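Local structure of protein Niban 2 (Homo sapiens, 7CTP) at residues S320-F325 and E533-E538; E331-N336 and I500-K505; R361-K366 and S392-H397; T369-N374 and D382-Y387. The protein may play a role in suppressing apoptosis and may promote the invasion of melanoma cells in vitro, and carries a PH domain within this largely helical piece. One frame throughout, in Å; residues are numbered along the deposited sequence.

Contact 1: residues S320-F325 and E533-E538; sequences SKIRAF and ENTYEE
Thr535 OG1 is hydrogen-bonded to Leu531 O, four residues back in the chain, and with the hydroxyl turned to its own backbone the methyl CG2 is the branch that meets Ile322 of the other segment. The contact is helix-to-helix packing between helix 260-337 and helix 532-555, with only van der Waals contacts and no hydrogen bond between 320-325 and 533-538. Ile322, buried and aimed at the partner helix, carries its whole side. Its CD1 methyl lies between the Thr535 methyl CG2, at 3.9 Å, and the backbone N of Tyr536, at 3.8 Å. The torsion chi1 of -66° sets CG1 beside the backbone N and leaves CG2 anti to it; this other branch reaches Tyr536, where it stands 4.0 Å from Tyr536 CA. The two branches thus straddle the root of the tyrosine side chain, with Tyr536 CB 4.2 Å from Ile322 CD1. The CA atoms of Ile322 and Tyr536 are 6.4 Å apart, close enough for the isoleucine to reach the backbone of the opposite helix. Tyr536 runs at about a right angle to Ile322; its side chain goes on to pack against Leu504, Leu507 and Cys511 of helix 464-511. On the same turn, Glu537 pairs with Arg213 in a salt bridge and with Gln217 in a hydrogen bond, tying helix 532-555 to helix 204-218. Ile322 CG2 approaches the rim of the Tyr536 ring, level with it, 3.9 Å from CD1.

Contact 2: residues E331-N336 and I500-K505; sequences EVCVRN and IPFLLK
Cys333 reaches Leu503 from its first side-chain atom onward: CB already lies 3.9 Å from Leu503 CD2. One bond further, SG closes to 3.5 Å from the same Leu503 CD2, the shortest approach between 331-336 and 500-505. With SG trans to the backbone N (chi1 -176°), the CB-SG bond runs alongside the Leu503 methyl, and both atoms touch it. The sulfur's second neighbour is Phe502, whose CE2 is 4.3 Å from Cys333 SG. The approach to that ring is oblique, with SG 5.5 Å from the Phe502 centroid and 61° off the ring normal, a Cys sulfur-aromatic contact. Here helix 260-337, four residues short of its end at Cys333, packs across helix 464-511 in the helical part of the chain. The two short axes pass 10.6 Å apart with their directions at 130°, nearer antiparallel than parallel. Helix 464-511 is kinked at Pro501, whose ring nitrogen makes no bond to the turn before, just ahead of Phe502 and Leu503. Leu503 forks against two residues: while CD2 takes the cysteine, its CD1 lies 3.7 Å from Val334 CG2. The same Val334 methyl is 3.8 Å from Leu503 CD2, so it bears on both prongs of the leucine. Val544 of helix 532-555 touches Val334 and Leu503 together, and Leu416 packs against Phe502.

Contact 3: residues R361-K366 and S392-H397; sequences RDVFFK and SRLAYH
Leu394 is the residue through which 392-397 reaches helix 342-378, meeting Val363 and Phe364. The segment follows helix 384-391, and Ser392 keeps its OG bonded to Glu389 O of that helix. Arg393 holds Glu389 by a salt bridge and also donates from NH2 to Asp65 O, tying the turn to the chain ahead of strand 70-77. Leu394 opens a short 3-10 turn and points at the helix, its CG trans to the backbone N (chi1 176°). Its two methyls divide the work: CD1 lies 4.2 Å from Val363 CG1, the two side chains slanting past each other, while CD2 comes closest to Phe364 at the backbone, 4.2 Å from Phe364 CA. Ala395 completes the 3-10 turn and, like Val363 and Leu394, packs on Met440 of helix 422-455. Tyr396 N and His397 N then bond back to Arg393 O and Leu394 O, each at 3.0 Å, consistent with the tight turn from which Leu394 projects. With methyl against methyl and methyl against backbone, and no hydrogen bond across, the join probably rests on van der Waals packing and the burial of Leu394.

Contact 4: residues T369-N374 and D382-Y387; sequences TDMNLN and DKLGEY
With CG beside the backbone N in both residues, Asn374 (chi1 -77°) and Tyr387 (chi1 -56°) are swung so that the amide arm lies over one face of the phenol ring. Asn374 CB lies over that face near the hydroxyl-bearing end, 3.4 Å from Tyr387 CE2, while Asn374 ND2 sits on the same side, 3.6 Å above the ring plane, toward the rim. Amide and ring planes are 46° apart, so this is a tilted contact and not a flat stack. The opposite face of the ring is met by Lys383 O, which lies 3.4 Å above the plane and also accepts a hydrogen bond from Tyr387 N. The tyrosine is thus held between its own helix start, where Lys383 is the N-cap residue, and Asn374. At the root of the tyrosine, Met371 packs CG near Tyr387 CB, and its chain bends at the end, bringing CE to 3.8 Å from Tyr387 O. Its SD touches Leu384 CD1 at 4.1 Å, the two side chains crossing nearly at right angles. These contacts close a helical hairpin in which helix 342-378 turns back into helix 384-391. Helix 422-455 touches both arms, through Phe447 on Met371 and Leu455 on Leu384, and helix 464-511 packs against Asn372.

Overall arrangement
The contacts form two pairs toward different ends of the helical part of the chain. Contacts 1 and 2, with centres about 14 Å apart, share helix 260-337 and touch through Leu504; they bring helices 464-511 and 532-555 against it. Contacts 3 and 4, also about 14 Å apart by centres, share helix 342-378, the next long helix. Contacts 1 and 4 are about 58 Å apart by centres and lie on opposite sides of the chain's centre. Along the sequence they enclose one another, 4 within 3, 3 within 2 and 2 within 1, so short-range hairpin closure is framed by long-range returns of later helices.

Contact 1: residues S320-F325 and E533-E538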
# COMPACT_ATOMS: atom_id res chain seq x y z
N SER A 320 -13.14 -16.83 -25.97
CA SER A 320 -14.26 -16.76 -26.90
C SER A 320 -15.46 -17.54 -26.38
O SER A 320 -16.60 -17.11 -26.53
CB SER A 320 -13.85 -17.28 -28.27
OG SER A 320 -13.71 -18.69 -28.24
N LYS A 321 -15.20 -18.69 -25.75
CA LYS A 321 -16.28 -19.51 -25.20
C LYS A 321 -16.88 -18.86 -23.96
O LYS A 321 -18.09 -18.96 -23.72
CB LYS A 321 -15.77 -20.90 -24.88
CG LYS A 321 -15.23 -21.66 -26.07
CD LYS A 321 -16.31 -21.96 -27.09
CE LYS A 321 -15.78 -22.90 -28.17
NZ LYS A 321 -16.19 -22.48 -29.54
N ILE A 322 -16.05 -18.22 -23.15
CA ILE A 322 -16.55 -17.51 -21.97
C ILE A 322 -17.37 -16.30 -22.39
O ILE A 322 -18.45 -16.04 -21.84
CB ILE A 322 -15.38 -17.12 -21.06
CG1 ILE A 322 -14.72 -18.38 -20.48
CG2 ILE A 322 -15.84 -16.18 -19.95
CD1 ILE A 322 -13.42 -18.09 -19.73
N ARG A 323 -16.88 -15.54 -23.37
CA ARG A 323 -17.60 -14.39 -23.92
C ARG A 323 -19.00 -14.79 -24.37
O ARG A 323 -20.00 -14.16 -24.00
CB ARG A 323 -16.83 -13.79 -25.09
CG ARG A 323 -15.84 -12.72 -24.72
CD ARG A 323 -15.27 -12.06 -25.97
NE ARG A 323 -13.81 -11.96 -25.91
CZ ARG A 323 -12.98 -12.72 -26.63
NH1 ARG A 323 -13.45 -13.62 -27.47
NH2 ARG A 323 -11.67 -12.55 -26.50
N ALA A 324 -19.08 -15.85 -25.19
CA ALA A 324 -20.38 -16.34 -25.66
C ALA A 324 -21.34 -16.56 -24.50
O ALA A 324 -22.55 -16.32 -24.64
CB ALA A 324 -20.19 -17.63 -26.45
N PHE A 325 -20.82 -16.98 -23.35
CA PHE A 325 -21.64 -17.34 -22.20
C PHE A 325 -22.06 -16.11 -21.39
O PHE A 325 -23.23 -15.99 -21.00
CB PHE A 325 -20.86 -18.33 -21.34
CG PHE A 325 -21.42 -18.55 -19.96
CD1 PHE A 325 -22.65 -19.17 -19.78
CD2 PHE A 325 -20.69 -18.17 -18.84
CE1 PHE A 325 -23.15 -19.37 -18.51
CE2 PHE A 325 -21.19 -18.37 -17.57
CZ PHE A 325 -22.42 -18.98 -17.40
N GLU A 533 -10.60 -18.83 -14.30
CA GLU A 533 -11.04 -17.66 -13.54
C GLU A 533 -10.39 -16.38 -14.05
O GLU A 533 -11.06 -15.36 -14.23
CB GLU A 533 -10.73 -17.86 -12.07
CG GLU A 533 -11.33 -16.79 -11.21
CD GLU A 533 -12.82 -16.95 -10.97
OE1 GLU A 533 -13.32 -18.10 -11.01
OE2 GLU A 533 -13.49 -15.92 -10.72
N ASN A 534 -9.07 -16.40 -14.28
CA ASN A 534 -8.37 -15.21 -14.75
C ASN A 534 -8.83 -14.80 -16.14
O ASN A 534 -8.94 -13.61 -16.44
CB ASN A 534 -6.86 -15.44 -14.77
CG ASN A 534 -6.26 -15.48 -13.39
OD1 ASN A 534 -6.70 -16.25 -12.53
ND2 ASN A 534 -5.25 -14.65 -13.15
N THR A 535 -9.05 -15.78 -17.01
CA THR A 535 -9.54 -15.48 -18.35
C THR A 535 -10.93 -14.87 -18.29
O THR A 535 -11.22 -13.86 -18.95
CB THR A 535 -9.53 -16.76 -19.20
OG1 THR A 535 -8.20 -17.30 -19.22
CG2 THR A 535 -9.97 -16.45 -20.62
N TYR A 536 -11.80 -15.46 -17.47
CA TYR A 536 -13.13 -14.90 -17.24
C TYR A 536 -13.05 -13.46 -16.73
O TYR A 536 -13.76 -12.57 -17.21
CB TYR A 536 -13.89 -15.79 -16.26
CG TYR A 536 -15.09 -15.14 -15.59
CD1 TYR A 536 -16.22 -14.81 -16.32
CD2 TYR A 536 -15.09 -14.89 -14.22
CE1 TYR A 536 -17.33 -14.23 -15.71
CE2 TYR A 536 -16.19 -14.32 -13.60
CZ TYR A 536 -17.30 -13.99 -14.35
OH TYR A 536 -18.40 -13.42 -13.73
N GLU A 537 -12.17 -13.21 -15.75
CA GLU A 537 -12.05 -11.86 -15.22
C GLU A 537 -11.53 -10.89 -16.27
O GLU A 537 -11.91 -9.71 -16.28
CB GLU A 537 -11.17 -11.85 -13.97
CG GLU A 537 -11.79 -12.60 -12.81
CD GLU A 537 -11.05 -12.42 -11.50
OE1 GLU A 537 -10.08 -11.63 -11.46
OE2 GLU A 537 -11.46 -13.06 -10.51
N GLU A 538 -10.66 -11.35 -17.17
CA GLU A 538 -10.21 -10.50 -18.27
C GLU A 538 -11.36 -10.19 -19.23
O GLU A 538 -11.44 -9.08 -19.78
CB GLU A 538 -9.05 -11.15 -19.03
CG GLU A 538 -7.74 -11.22 -18.25
CD GLU A 538 -6.62 -11.90 -19.03
OE1 GLU A 538 -5.74 -12.53 -18.40
OE2 GLU A 538 -6.63 -11.81 -20.27

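Contact 2: residues E331-N336 and I500-K505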
# COMPACT_ATOMS: atom_id res chain seq x y z
N GLU A 331 -22.55 -6.97 -20.34
CA GLU A 331 -22.71 -5.67 -20.99
C GLU A 331 -23.94 -4.94 -20.46
O GLU A 331 -23.90 -3.71 -20.26
CB GLU A 331 -22.79 -5.85 -22.51
CG GLU A 331 -21.41 -5.98 -23.16
CD GLU A 331 -21.48 -6.39 -24.62
OE1 GLU A 331 -22.56 -6.79 -25.08
OE2 GLU A 331 -20.43 -6.32 -25.31
N VAL A 332 -25.02 -5.67 -20.18
CA VAL A 332 -26.20 -5.04 -19.60
C VAL A 332 -25.88 -4.48 -18.22
O VAL A 332 -26.31 -3.38 -17.87
CB VAL A 332 -27.37 -6.04 -19.54
CG1 VAL A 332 -28.50 -5.47 -18.66
CG2 VAL A 332 -27.90 -6.36 -20.93
N CYS A 333 -25.09 -5.23 -17.43
CA CYS A 333 -24.81 -4.79 -16.07
C CYS A 333 -23.92 -3.55 -16.09
O CYS A 333 -24.13 -2.62 -15.30
CB CYS A 333 -24.19 -5.95 -15.27
SG CYS A 333 -23.89 -5.61 -13.50
N VAL A 334 -22.97 -3.50 -17.02
CA VAL A 334 -22.15 -2.29 -17.15
C VAL A 334 -23.00 -1.10 -17.58
O VAL A 334 -22.89 0.00 -17.04
CB VAL A 334 -21.00 -2.53 -18.15
CG1 VAL A 334 -20.33 -1.21 -18.48
CG2 VAL A 334 -19.98 -3.51 -17.57
N ARG A 335 -23.85 -1.31 -18.59
CA ARG A 335 -24.63 -0.19 -19.12
C ARG A 335 -25.56 0.37 -18.06
O ARG A 335 -25.70 1.59 -17.92
CB ARG A 335 -25.44 -0.63 -20.35
CG ARG A 335 -25.14 0.21 -21.60
CD ARG A 335 -25.36 -0.60 -22.88
NE ARG A 335 -26.52 -1.45 -22.76
CZ ARG A 335 -26.63 -2.66 -23.30
NH1 ARG A 335 -27.74 -3.36 -23.12
NH2 ARG A 335 -25.63 -3.17 -24.02
N ASN A 336 -26.19 -0.50 -17.28
CA ASN A 336 -27.22 -0.07 -16.34
C ASN A 336 -26.67 0.35 -14.99
O ASN A 336 -27.25 1.22 -14.34
CB ASN A 336 -28.24 -1.18 -16.14
CG ASN A 336 -29.02 -1.49 -17.40
OD1 ASN A 336 -28.78 -0.87 -18.44
ND2 ASN A 336 -29.94 -2.45 -17.32
N ILE A 500 -14.79 -3.62 -11.28
CA ILE A 500 -14.74 -5.05 -11.62
C ILE A 500 -15.22 -5.90 -10.44
O ILE A 500 -16.02 -6.82 -10.66
CB ILE A 500 -13.34 -5.46 -12.12
CG1 ILE A 500 -13.09 -4.87 -13.51
CG2 ILE A 500 -13.24 -6.97 -12.21
CD1 ILE A 500 -11.71 -5.15 -14.04
N PRO A 501 -14.80 -5.65 -9.19
CA PRO A 501 -15.35 -6.48 -8.10
C PRO A 501 -16.86 -6.38 -8.00
O PRO A 501 -17.53 -7.37 -7.66
CB PRO A 501 -14.67 -5.91 -6.85
CG PRO A 501 -13.42 -5.29 -7.35
CD PRO A 501 -13.80 -4.70 -8.68
N PHE A 502 -17.40 -5.20 -8.29
CA PHE A 502 -18.85 -5.03 -8.33
C PHE A 502 -19.48 -5.95 -9.38
O PHE A 502 -20.45 -6.67 -9.09
CB PHE A 502 -19.18 -3.57 -8.62
CG PHE A 502 -20.64 -3.31 -8.83
CD1 PHE A 502 -21.48 -3.13 -7.74
CD2 PHE A 502 -21.18 -3.25 -10.11
CE1 PHE A 502 -22.84 -2.89 -7.93
CE2 PHE A 502 -22.53 -3.01 -10.30
CZ PHE A 502 -23.36 -2.83 -9.20
N LEU A 503 -18.95 -5.93 -10.60
CA LEU A 503 -19.49 -6.76 -11.67
C LEU A 503 -19.36 -8.24 -11.36
O LEU A 503 -20.28 -9.03 -11.60
CB LEU A 503 -18.78 -6.44 -12.98
CG LEU A 503 -19.08 -5.10 -13.62
CD1 LEU A 503 -18.06 -4.85 -14.71
CD2 LEU A 503 -20.50 -5.09 -14.19
N LEU A 504 -18.19 -8.65 -10.85
CA LEU A 504 -17.98 -10.06 -10.56
C LEU A 504 -18.97 -10.55 -9.52
O LEU A 504 -19.50 -11.66 -9.63
CB LEU A 504 -16.54 -10.28 -10.10
CG LEU A 504 -15.49 -10.07 -11.19
CD1 LEU A 504 -14.10 -10.29 -10.61
CD2 LEU A 504 -15.72 -11.01 -12.39
N LYS A 505 -19.26 -9.72 -8.51
CA LYS A 505 -20.23 -10.11 -7.50
C LYS A 505 -21.63 -10.23 -8.09
O LYS A 505 -22.34 -11.21 -7.84
CB LYS A 505 -20.22 -9.11 -6.35
CG LYS A 505 -21.16 -9.54 -5.22
CD LYS A 505 -21.34 -8.44 -4.20
CE LYS A 505 -20.49 -8.71 -2.97
NZ LYS A 505 -20.22 -7.46 -2.21

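Contact 3: residues R361-K366 and S392-H397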
# COMPACT_ATOMS: atom_id res chain seq x y z
N ARG A 361 4.83 19.82 -7.71
CA ARG A 361 5.50 20.69 -8.66
C ARG A 361 5.86 22.02 -8.02
O ARG A 361 6.98 22.52 -8.17
CB ARG A 361 4.60 20.89 -9.88
CG ARG A 361 5.27 21.50 -11.12
CD ARG A 361 4.19 22.01 -12.08
NE ARG A 361 4.68 22.22 -13.44
CZ ARG A 361 5.22 23.35 -13.88
NH1 ARG A 361 5.36 24.38 -13.06
NH2 ARG A 361 5.62 23.45 -15.14
N ASP A 362 4.91 22.61 -7.29
CA ASP A 362 5.15 23.91 -6.68
C ASP A 362 6.23 23.83 -5.60
O ASP A 362 7.07 24.73 -5.49
CB ASP A 362 3.85 24.47 -6.11
CG ASP A 362 2.82 24.76 -7.18
OD1 ASP A 362 3.17 24.70 -8.38
OD2 ASP A 362 1.65 25.04 -6.83
N VAL A 363 6.22 22.76 -4.81
CA VAL A 363 7.24 22.60 -3.78
C VAL A 363 8.61 22.40 -4.41
O VAL A 363 9.62 22.95 -3.94
CB VAL A 363 6.87 21.44 -2.84
CG1 VAL A 363 8.06 21.05 -1.97
CG2 VAL A 363 5.69 21.84 -1.94
N PHE A 364 8.66 21.62 -5.49
CA PHE A 364 9.92 21.40 -6.21
C PHE A 364 10.46 22.71 -6.76
O PHE A 364 11.63 23.04 -6.58
CB PHE A 364 9.68 20.40 -7.34
CG PHE A 364 10.84 20.24 -8.27
CD1 PHE A 364 12.04 19.71 -7.82
CD2 PHE A 364 10.72 20.61 -9.60
CE1 PHE A 364 13.11 19.57 -8.69
CE2 PHE A 364 11.79 20.47 -10.47
CZ PHE A 364 12.98 19.95 -10.01
N PHE A 365 9.59 23.47 -7.42
CA PHE A 365 9.97 24.76 -8.00
C PHE A 365 10.51 25.72 -6.94
O PHE A 365 11.51 26.40 -7.17
CB PHE A 365 8.75 25.36 -8.70
CG PHE A 365 9.04 26.58 -9.52
CD1 PHE A 365 9.36 26.46 -10.86
CD2 PHE A 365 8.94 27.84 -8.96
CE1 PHE A 365 9.61 27.58 -11.63
CE2 PHE A 365 9.20 28.97 -9.74
CZ PHE A 365 9.53 28.83 -11.07
N LYS A 366 9.85 25.77 -5.78
CA LYS A 366 10.29 26.65 -4.70
C LYS A 366 11.66 26.24 -4.16
O LYS A 366 12.52 27.09 -3.92
CB LYS A 366 9.26 26.66 -3.58
CG LYS A 366 9.75 27.31 -2.29
CD LYS A 366 8.69 27.24 -1.21
CE LYS A 366 9.31 27.46 0.16
NZ LYS A 366 10.16 28.67 0.15
N SER A 392 18.44 16.71 -2.64
CA SER A 392 18.36 15.31 -3.01
C SER A 392 17.39 14.53 -2.14
O SER A 392 16.88 13.49 -2.56
CB SER A 392 19.74 14.64 -2.95
OG SER A 392 20.16 14.42 -1.61
N ARG A 393 17.11 15.03 -0.93
CA ARG A 393 16.28 14.34 0.04
C ARG A 393 14.87 14.91 0.14
O ARG A 393 14.11 14.51 1.03
CB ARG A 393 16.93 14.40 1.42
CG ARG A 393 18.35 13.94 1.41
CD ARG A 393 18.88 13.68 2.80
NE ARG A 393 20.03 12.79 2.72
CZ ARG A 393 19.98 11.49 2.98
NH1 ARG A 393 18.84 10.92 3.37
NH2 ARG A 393 21.08 10.76 2.86
N LEU A 394 14.51 15.82 -0.77
CA LEU A 394 13.24 16.56 -0.66
C LEU A 394 12.04 15.62 -0.58
O LEU A 394 11.10 15.85 0.19
CB LEU A 394 13.10 17.52 -1.83
CG LEU A 394 11.80 18.32 -1.95
CD1 LEU A 394 11.54 19.11 -0.68
CD2 LEU A 394 11.87 19.23 -3.16
N ALA A 395 12.05 14.54 -1.37
CA ALA A 395 10.87 13.68 -1.42
C ALA A 395 10.59 13.02 -0.08
O ALA A 395 9.47 12.52 0.13
CB ALA A 395 11.03 12.61 -2.49
N TYR A 396 11.55 13.01 0.84
CA TYR A 396 11.38 12.40 2.15
C TYR A 396 11.39 13.42 3.28
O TYR A 396 11.47 13.03 4.46
CB TYR A 396 12.48 11.36 2.38
CG TYR A 396 12.48 10.30 1.30
CD1 TYR A 396 11.65 9.20 1.39
CD2 TYR A 396 13.28 10.44 0.16
CE1 TYR A 396 11.62 8.25 0.40
CE2 TYR A 396 13.25 9.49 -0.84
CZ TYR A 396 12.42 8.39 -0.71
OH TYR A 396 12.38 7.44 -1.70
N HIS A 397 11.30 14.71 2.96
CA HIS A 397 11.36 15.74 3.99
C HIS A 397 10.09 15.66 4.83
O HIS A 397 8.99 15.77 4.27
CB HIS A 397 11.50 17.12 3.37
CG HIS A 397 11.97 18.17 4.33
ND1 HIS A 397 11.13 18.73 5.27
CD2 HIS A 397 13.17 18.75 4.49
CE1 HIS A 397 11.81 19.62 5.98
NE2 HIS A 397 13.05 19.65 5.53

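Contact 4: residues T369-N374 and D382-Y387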
# COMPACT_ATOMS: atom_id res chain seq x y z
N THR A 369 14.38 27.13 -6.60
CA THR A 369 14.58 28.57 -6.60
C THR A 369 15.30 29.02 -5.34
O THR A 369 16.19 29.88 -5.40
CB THR A 369 13.24 29.29 -6.74
OG1 THR A 369 12.54 28.77 -7.89
CG2 THR A 369 13.46 30.79 -6.94
N ASP A 370 14.94 28.44 -4.19
CA ASP A 370 15.65 28.77 -2.96
C ASP A 370 17.13 28.41 -3.08
O ASP A 370 17.99 29.17 -2.61
CB ASP A 370 15.01 28.05 -1.77
CG ASP A 370 13.77 28.78 -1.26
OD1 ASP A 370 13.46 29.86 -1.78
OD2 ASP A 370 13.11 28.25 -0.34
N MET A 371 17.45 27.29 -3.73
CA MET A 371 18.85 26.98 -4.01
C MET A 371 19.47 28.02 -4.93
O MET A 371 20.61 28.45 -4.72
CB MET A 371 18.98 25.59 -4.63
CG MET A 371 20.35 25.36 -5.27
SD MET A 371 20.39 23.90 -6.31
CE MET A 371 19.73 22.71 -5.15
N ASN A 372 18.73 28.43 -5.96
CA ASN A 372 19.24 29.42 -6.91
C ASN A 372 19.55 30.73 -6.21
O ASN A 372 20.56 31.38 -6.50
CB ASN A 372 18.21 29.63 -8.02
CG ASN A 372 18.84 30.03 -9.33
OD1 ASN A 372 20.03 29.81 -9.56
ND2 ASN A 372 18.04 30.62 -10.20
N LEU A 373 18.69 31.14 -5.28
CA LEU A 373 18.94 32.35 -4.50
C LEU A 373 20.23 32.24 -3.70
O LEU A 373 20.95 33.23 -3.53
CB LEU A 373 17.76 32.61 -3.56
CG LEU A 373 17.88 33.84 -2.66
CD1 LEU A 373 16.68 34.73 -2.88
CD2 LEU A 373 18.02 33.44 -1.20
N ASN A 374 20.54 31.04 -3.21
CA ASN A 374 21.78 30.86 -2.45
C ASN A 374 22.99 31.04 -3.35
O ASN A 374 24.00 31.64 -2.94
CB ASN A 374 21.80 29.49 -1.78
CG ASN A 374 20.93 29.43 -0.55
OD1 ASN A 374 20.45 30.46 -0.06
ND2 ASN A 374 20.71 28.23 -0.04
N ASP A 382 30.59 27.10 -5.17
CA ASP A 382 31.43 26.30 -4.28
C ASP A 382 30.63 25.58 -3.20
O ASP A 382 31.13 24.60 -2.64
CB ASP A 382 32.49 27.20 -3.65
CG ASP A 382 33.81 26.48 -3.46
OD1 ASP A 382 34.86 27.15 -3.59
OD2 ASP A 382 33.80 25.26 -3.18
N LYS A 383 29.42 26.04 -2.89
CA LYS A 383 28.59 25.37 -1.90
C LYS A 383 27.48 24.55 -2.53
O LYS A 383 26.55 24.14 -1.83
CB LYS A 383 28.00 26.39 -0.91
CG LYS A 383 28.95 26.81 0.22
CD LYS A 383 29.84 25.66 0.71
CE LYS A 383 29.05 24.53 1.34
NZ LYS A 383 29.63 23.15 1.21
N LEU A 384 27.58 24.29 -3.84
CA LEU A 384 26.53 23.56 -4.54
C LEU A 384 26.32 22.17 -3.97
O LEU A 384 25.17 21.73 -3.81
CB LEU A 384 26.86 23.47 -6.02
CG LEU A 384 25.76 22.99 -6.96
CD1 LEU A 384 24.44 23.66 -6.63
CD2 LEU A 384 26.19 23.32 -8.35
N GLY A 385 27.40 21.45 -3.67
CA GLY A 385 27.27 20.12 -3.11
C GLY A 385 26.47 20.10 -1.82
O GLY A 385 25.70 19.17 -1.57
N GLU A 386 26.62 21.14 -1.01
CA GLU A 386 25.85 21.24 0.22
C GLU A 386 24.37 21.47 -0.07
O GLU A 386 23.51 20.87 0.58
CB GLU A 386 26.42 22.36 1.09
CG GLU A 386 25.51 22.92 2.18
CD GLU A 386 26.22 23.96 3.04
OE1 GLU A 386 27.29 23.64 3.61
OE2 GLU A 386 25.73 25.11 3.14
N TYR A 387 24.06 22.31 -1.06
CA TYR A 387 22.66 22.57 -1.38
C TYR A 387 22.03 21.40 -2.11
O TYR A 387 20.86 21.07 -1.88
CB TYR A 387 22.54 23.85 -2.20
CG TYR A 387 23.16 25.07 -1.56
CD1 TYR A 387 23.17 25.23 -0.18
CD2 TYR A 387 23.71 26.07 -2.34
CE1 TYR A 387 23.74 26.36 0.41
CE2 TYR A 387 24.28 27.19 -1.77
CZ TYR A 387 24.29 27.34 -0.40
OH TYR A 387 24.85 28.47 0.16